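Local coordinates for protein MxaA (Stigmatella aurantiaca, PDB 4W4T) that acts as the NADPH-binding terminal reductase domain of the myxalamid PKS-NRPS assembly line, a Rossmann-fold relative of the short-chain dehydrogenases, at residues 316-319 / 320-324; 402-405 / 406-410. All coordinates share one frame; numbering follows the deposited sequence.

In the fold
Both contacts are local and follow one another in the chain without nesting or crossing, and neither closes a loop. Interaction 1 comes first, at the N-terminal end of helix 318-328: 316-319 leads out of the loop after strand 307-310, the last strand of the large parallel Rossmann-type sheet, and 320-324 carries on into the helix. Much later, interaction 2 (402-405 with 406-410) lies wholly inside helix 400-412 near the C terminus. Their centres are about 14 Å apart and they touch: Y324 CD2 meets I403 CG1 at 3.7 Å, and M321 SE meets I403 CD1 at 3.9 Å. Helix 318-328 is thereby joined to helix 400-412, whose Y406 reaches back to T248 and G249.

Interaction 1. Residues 316-319 / 320-324; sequences VRAD and EMWNY
V316 sets its two methyls against the start of helix 318-328: CG1 meets CG of the selenomethionine M321 at 3.9 Å, while CG2 lies 4.0 Å from CE2 of the Y324 ring. The motif is a helix N-terminus with R317 as N-cap residue; R317 O accepts from M321 N at 3.1 Å, and A318 and D319 carbonyls accept the amides of W322 and N323. On another side of the turn the W322 indole lies over A318, whose O sits 3.0 Å above one ring face, offset toward the rim, and whose CB is 4.1 Å from W322 CE2. W322 NE1 is near A318 O but at a poor angle for a bond, and bonds weakly to P276 O. Replacing the W322 indole by an alanine is likely to open a gap beside the A318 methyl and leave P276 O without this weak donor. Outward from here the surface becomes charged. E320 reaches back toward the N-cap with an extended chain, CG anti to its own carbonyl carbon (chi1 -59°), which brings E320 OE1 to R317 N: 2.8 Å and nearly straight at 177°, through the anti lone pair. The R317 guanidinium meanwhile has E320 CG over one face, with R317 NH2 3.6 Å from E320 OE2 in a longer salt bridge. Its plane stands 34° from the carboxylate plane, so the two groups are not coplanar. D319 completes the network from within the first segment: the R317 guanidinium is held between two acids, which probably offsets the like charges of D319 and E320. The nearest of these charged pairs is R317 NH1 to D319 OD1, 2.6 Å.

Interaction 2. Residues 402-405 / 406-410; sequences LIST and YLSSL
L402 lays its branched end over one face of the Y406 ring, a CH-pi contact in which L402 CG is 4.1 Å from the ring centroid and 22° off the normal. With CG anti to the backbone N (chi1 -178°), the leucine is carried along the helix toward the phenol, and L402 CD1 comes 3.8 Å from Y406 CZ. L402 O also lies over a ring face and accepts the Y406 amide. At its far end Y406 OH is hydrogen-bonded to T248 OG1 and G249 O. The Y406 side chain lies about 8 Å from that of F66, a residue seen to bind NADPH. I403, next in line, runs alongside L407, both side chains pointing the same way, and I403 CG2 packs 3.6 Å from L407 CD1; I403 O takes L407 N in a nearly straight bond. These i to i+4 bonds are those of a regular alpha-helix, helix 400-412; I403 rests on Y324 and L407 on F328 of helix 318-328, and S404 and S408 also touch F328. S404 O is gripped twice by S408: S408 N approaches at 2.8 Å and the hydroxyl S408 OG at 2.6 Å, from opposite faces of the carbonyl plane, with OG 41° out of it. S408 OG therefore satisfies itself on the helix backbone. S404 OG and a water lie 2.8 Å apart, and the same water donates a weak bond to S408 OG. T405 closes the segment: its OG1 bonds back to S401 O, and its own carbonyl accepts the S409 amide, T405 O to S409 N being 3.3 Å.

Interaction 1. Residues 316-319 / 320-324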
ATOM      1  N   VAL A 316      16.997  23.844  -0.309  1.00 22.74           N
ATOM      2  CA  VAL A 316      16.484  24.339   0.957  1.00 23.41           C
ATOM      3  C   VAL A 316      16.810  23.276   2.007  1.00 22.75           C
ATOM      4  O   VAL A 316      16.856  22.091   1.693  1.00 20.21           O
ATOM      5  CB  VAL A 316      14.954  24.631   0.886  1.00 23.61           C
ATOM      6  CG1 VAL A 316      14.173  23.357   0.684  1.00 22.33           C
ATOM      7  CG2 VAL A 316      14.475  25.349   2.144  1.00 26.20           C
ATOM      8  N   ARG A 317      17.091  23.699   3.236  1.00 21.36           N
ATOM      9  CA  ARG A 317      17.295  22.741   4.314  1.00 22.62           C
ATOM     10  C   ARG A 317      15.957  22.447   4.977  1.00 20.20           C
ATOM     11  O   ARG A 317      15.054  23.278   4.936  1.00 18.94           O
ATOM     12  CB  ARG A 317      18.312  23.277   5.325  1.00 25.39           C
ATOM     13  CG  ARG A 317      19.709  23.374   4.732  1.00 29.54           C
ATOM     14  CD  ARG A 317      20.707  24.005   5.668  1.00 39.03           C
ATOM     15  NE  ARG A 317      20.305  25.351   6.056  1.00 41.95           N
ATOM     16  CZ  ARG A 317      19.796  25.650   7.243  1.00 42.12           C
ATOM     17  NH1 ARG A 317      19.640  24.687   8.137  1.00 41.61           N
ATOM     18  NH2 ARG A 317      19.447  26.898   7.531  1.00 44.68           N
ATOM     19  N   ALA A 318      15.820  21.261   5.560  1.00 17.61           N
ATOM     20  CA  ALA A 318      14.573  20.890   6.219  1.00 21.00           C
ATOM     21  C   ALA A 318      14.154  21.898   7.299  1.00 20.33           C
ATOM     22  O   ALA A 318      12.972  22.239   7.405  1.00 18.96           O
ATOM     23  CB  ALA A 318      14.690  19.497   6.827  1.00 23.54           C
ATOM     24  N   ASP A 319      15.098  22.374   8.106  1.00 21.08           N
ATOM     25  CA  ASP A 319      14.695  23.260   9.200  1.00 21.49           C
ATOM     26  C   ASP A 319      14.195  24.601   8.662  1.00 21.26           C
ATOM     27  O   ASP A 319      13.365  25.246   9.292  1.00 21.85           O
ATOM     28  CB  ASP A 319      15.827  23.465  10.233  1.00 26.14           C
ATOM     29  CG  ASP A 319      17.108  24.047   9.636  1.00 32.10           C
ATOM     30  OD1 ASP A 319      17.087  24.618   8.529  1.00 33.18           O
ATOM     31  OD2 ASP A 319      18.167  23.943  10.301  1.00 37.93           O
ATOM     32  N   GLU A 320      14.671  25.003   7.487  1.00 20.80           N
ATOM     33  CA  GLU A 320      14.119  26.193   6.833  1.00 19.97           C
ATOM     34  C   GLU A 320      12.674  25.929   6.396  1.00 18.30           C
ATOM     35  O   GLU A 320      11.785  26.766   6.583  1.00 17.02           O
ATOM     36  CB  GLU A 320      14.979  26.609   5.629  1.00 25.20           C
ATOM     37  CG  GLU A 320      16.429  26.918   5.974  1.00 26.73           C
ATOM     38  CD  GLU A 320      17.268  27.277   4.755  1.00 33.06           C
ATOM     39  OE1 GLU A 320      17.380  26.448   3.815  1.00 27.35           O
ATOM     40  OE2 GLU A 320      17.822  28.396   4.746  1.00 38.51           O
HETATM   41  N   MSE A 321      12.435  24.753   5.826  1.00 16.21           N
HETATM   42  CA  MSE A 321      11.079  24.376   5.450  1.00 17.17           C
HETATM   43  C   MSE A 321      10.134  24.473   6.639  1.00 16.86           C
HETATM   44  O   MSE A 321       9.055  25.029   6.529  1.00 15.97           O
HETATM   45  CB  MSE A 321      11.045  22.958   4.878  1.00 19.65           C
HETATM   46  CG  MSE A 321      11.457  22.844   3.448  1.00 22.72           C
HETATM   47 SE   MSE A 321      10.158  23.744   2.262  1.00 39.34          SE
HETATM   48  CE  MSE A 321       8.504  22.914   2.829  1.00 24.44           C
ATOM     49  N   TRP A 322      10.526  23.927   7.786  1.00 15.95           N
ATOM     50  CA  TRP A 322       9.617  23.964   8.919  1.00 17.76           C
ATOM     51  C   TRP A 322       9.437  25.405   9.392  1.00 15.43           C
ATOM     52  O   TRP A 322       8.331  25.787   9.773  1.00 16.08           O
ATOM     53  CB  TRP A 322      10.108  23.063  10.062  1.00 17.70           C
ATOM     54  CG  TRP A 322      10.654  21.727   9.610  1.00 18.40           C
ATOM     55  CD1 TRP A 322      11.771  21.106  10.092  1.00 20.40           C
ATOM     56  CD2 TRP A 322      10.123  20.866   8.590  1.00 17.81           C
ATOM     57  NE1 TRP A 322      11.965  19.906   9.440  1.00 19.51           N
ATOM     58  CE2 TRP A 322      10.975  19.740   8.510  1.00 20.36           C
ATOM     59  CE3 TRP A 322       9.013  20.930   7.740  1.00 16.14           C
ATOM     60  CZ2 TRP A 322      10.747  18.691   7.611  1.00 18.75           C
ATOM     61  CZ3 TRP A 322       8.794  19.889   6.845  1.00 19.03           C
ATOM     62  CH2 TRP A 322       9.654  18.782   6.794  1.00 17.71           C
ATOM     63  N   ASN A 323      10.496  26.212   9.333  1.00 17.65           N
ATOM     64  CA  ASN A 323      10.354  27.637   9.656  1.00 17.16           C
ATOM     65  C   ASN A 323       9.281  28.280   8.773  1.00 17.14           C
ATOM     66  O   ASN A 323       8.451  29.040   9.258  1.00 15.51           O
ATOM     67  CB  ASN A 323      11.673  28.394   9.480  1.00 18.34           C
ATOM     68  CG  ASN A 323      12.725  28.014  10.518  1.00 22.35           C
ATOM     69  OD1 ASN A 323      12.413  27.479  11.579  1.00 22.52           O
ATOM     70  ND2 ASN A 323      13.979  28.301  10.208  1.00 24.44           N
ATOM     71  N   TYR A 324       9.306  27.973   7.472  1.00 15.68           N
ATOM     72  CA  TYR A 324       8.373  28.615   6.540  1.00 14.49           C
ATOM     73  C   TYR A 324       6.946  28.190   6.857  1.00 14.95           C
ATOM     74  O   TYR A 324       6.007  28.974   6.733  1.00 16.05           O
ATOM     75  CB  TYR A 324       8.712  28.277   5.075  1.00 17.16           C
ATOM     76  CG  TYR A 324      10.099  28.701   4.622  1.00 17.22           C
ATOM     77  CD1 TYR A 324      10.750  29.779   5.218  1.00 19.15           C
ATOM     78  CD2 TYR A 324      10.766  28.009   3.613  1.00 16.24           C
ATOM     79  CE1 TYR A 324      12.015  30.175   4.804  1.00 21.13           C
ATOM     80  CE2 TYR A 324      12.038  28.395   3.192  1.00 19.21           C
ATOM     81  CZ  TYR A 324      12.655  29.478   3.800  1.00 20.45           C
ATOM     82  OH  TYR A 324      13.914  29.860   3.404  1.00 24.11           O
TER

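Interaction 2. Residues 402-405 / 406-410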
ATOM      1  N   LEU A 402       6.959  31.594  -1.213  1.00 16.23           N
ATOM      2  CA  LEU A 402       6.589  30.438  -2.058  1.00 16.52           C
ATOM      3  C   LEU A 402       5.788  29.435  -1.233  1.00 17.10           C
ATOM      4  O   LEU A 402       4.731  28.964  -1.651  1.00 16.50           O
ATOM      5  CB  LEU A 402       7.820  29.744  -2.655  1.00 15.99           C
ATOM      6  CG  LEU A 402       7.485  28.563  -3.597  1.00 15.75           C
ATOM      7  CD1 LEU A 402       6.895  29.089  -4.896  1.00 17.20           C
ATOM      8  CD2 LEU A 402       8.682  27.675  -3.868  1.00 14.71           C
ATOM      9  N   ILE A 403       6.282  29.117  -0.042  1.00 16.69           N
ATOM     10  CA  ILE A 403       5.577  28.155   0.795  1.00 15.19           C
ATOM     11  C   ILE A 403       4.188  28.675   1.175  1.00 15.56           C
ATOM     12  O   ILE A 403       3.234  27.916   1.211  1.00 15.79           O
ATOM     13  CB  ILE A 403       6.380  27.802   2.052  1.00 17.81           C
ATOM     14  CG1 ILE A 403       7.696  27.127   1.651  1.00 19.37           C
ATOM     15  CG2 ILE A 403       5.569  26.899   2.997  1.00 17.58           C
ATOM     16  CD1 ILE A 403       7.565  26.064   0.585  1.00 19.51           C
ATOM     17  N   SER A 404       4.053  29.976   1.412  1.00 16.50           N
ATOM     18  CA  SER A 404       2.732  30.525   1.722  1.00 17.36           C
ATOM     19  C   SER A 404       1.789  30.394   0.523  1.00 16.94           C
ATOM     20  O   SER A 404       0.614  30.066   0.679  1.00 17.70           O
ATOM     21  CB  SER A 404       2.833  31.988   2.156  1.00 19.89           C
ATOM     22  OG  SER A 404       1.544  32.494   2.459  1.00 21.59           O
ATOM     23  N   THR A 405       2.314  30.648  -0.668  1.00 17.82           N
ATOM     24  CA  THR A 405       1.538  30.468  -1.893  1.00 18.80           C
ATOM     25  C   THR A 405       1.016  29.037  -1.980  1.00 16.86           C
ATOM     26  O   THR A 405      -0.178  28.810  -2.205  1.00 17.36           O
ATOM     27  CB  THR A 405       2.378  30.824  -3.128  1.00 18.03           C
ATOM     28  OG1 THR A 405       2.685  32.221  -3.091  1.00 19.08           O
ATOM     29  CG2 THR A 405       1.613  30.505  -4.431  1.00 19.05           C
ATOM     30  N   TYR A 406       1.902  28.073  -1.748  1.00 14.60           N
ATOM     31  CA  TYR A 406       1.533  26.650  -1.775  1.00 16.12           C
ATOM     32  C   TYR A 406       0.492  26.321  -0.714  1.00 17.70           C
ATOM     33  O   TYR A 406      -0.572  25.783  -1.016  1.00 16.69           O
ATOM     34  CB  TYR A 406       2.770  25.773  -1.568  1.00 13.23           C
ATOM     35  CG  TYR A 406       3.740  25.709  -2.736  1.00 14.78           C
ATOM     36  CD1 TYR A 406       3.417  26.244  -3.979  1.00 15.02           C
ATOM     37  CD2 TYR A 406       4.973  25.081  -2.599  1.00 15.05           C
ATOM     38  CE1 TYR A 406       4.302  26.166  -5.044  1.00 14.15           C
ATOM     39  CE2 TYR A 406       5.862  24.985  -3.664  1.00 16.12           C
ATOM     40  CZ  TYR A 406       5.519  25.520  -4.884  1.00 14.50           C
ATOM     41  OH  TYR A 406       6.389  25.414  -5.951  1.00 14.70           O
ATOM     42  N   LEU A 407       0.795  26.642   0.542  1.00 15.36           N
ATOM     43  CA  LEU A 407      -0.123  26.315   1.621  1.00 16.89           C
ATOM     44  C   LEU A 407      -1.488  27.005   1.455  1.00 18.13           C
ATOM     45  O   LEU A 407      -2.509  26.394   1.725  1.00 18.57           O
ATOM     46  CB  LEU A 407       0.505  26.675   2.973  1.00 16.50           C
ATOM     47  CG  LEU A 407       1.770  25.876   3.298  1.00 17.83           C
ATOM     48  CD1 LEU A 407       2.388  26.305   4.645  1.00 17.15           C
ATOM     49  CD2 LEU A 407       1.478  24.381   3.300  1.00 16.67           C
ATOM     50  N   SER A 408      -1.502  28.264   1.008  1.00 18.62           N
ATOM     51  CA  SER A 408      -2.765  28.996   0.841  1.00 20.48           C
ATOM     52  C   SER A 408      -3.702  28.287  -0.149  1.00 21.21           C
ATOM     53  O   SER A 408      -4.910  28.180   0.085  1.00 18.81           O
ATOM     54  CB  SER A 408      -2.512  30.436   0.371  1.00 22.35           C
ATOM     55  OG  SER A 408      -1.634  31.136   1.254  1.00 23.14           O
ATOM     56  N   SER A 409      -3.124  27.794  -1.238  1.00 18.85           N
ATOM     57  CA  SER A 409      -3.872  27.036  -2.238  1.00 19.83           C
ATOM     58  C   SER A 409      -4.416  25.722  -1.666  1.00 22.51           C
ATOM     59  O   SER A 409      -5.575  25.374  -1.892  1.00 22.63           O
ATOM     60  CB  SER A 409      -2.993  26.759  -3.459  1.00 21.06           C
ATOM     61  OG  SER A 409      -3.696  25.978  -4.427  1.00 22.89           O
ATOM     62  N   LEU A 410      -3.590  24.998  -0.915  1.00 20.31           N
ATOM     63  CA  LEU A 410      -4.026  23.755  -0.300  1.00 20.64           C
ATOM     64  C   LEU A 410      -5.152  23.979   0.696  1.00 23.78           C
ATOM     65  O   LEU A 410      -6.058  23.155   0.798  1.00 23.02           O
ATOM     66  CB  LEU A 410      -2.855  23.049   0.387  1.00 22.40           C
ATOM     67  CG  LEU A 410      -1.750  22.646  -0.590  1.00 19.89           C
ATOM     68  CD1 LEU A 410      -0.553  22.092   0.161  1.00 21.41           C
ATOM     69  CD2 LEU A 410      -2.288  21.633  -1.592  1.00 21.61           C
TER
HETATM   70  O   HOH W   1       0.452  33.673   0.160  1.00 23.41           O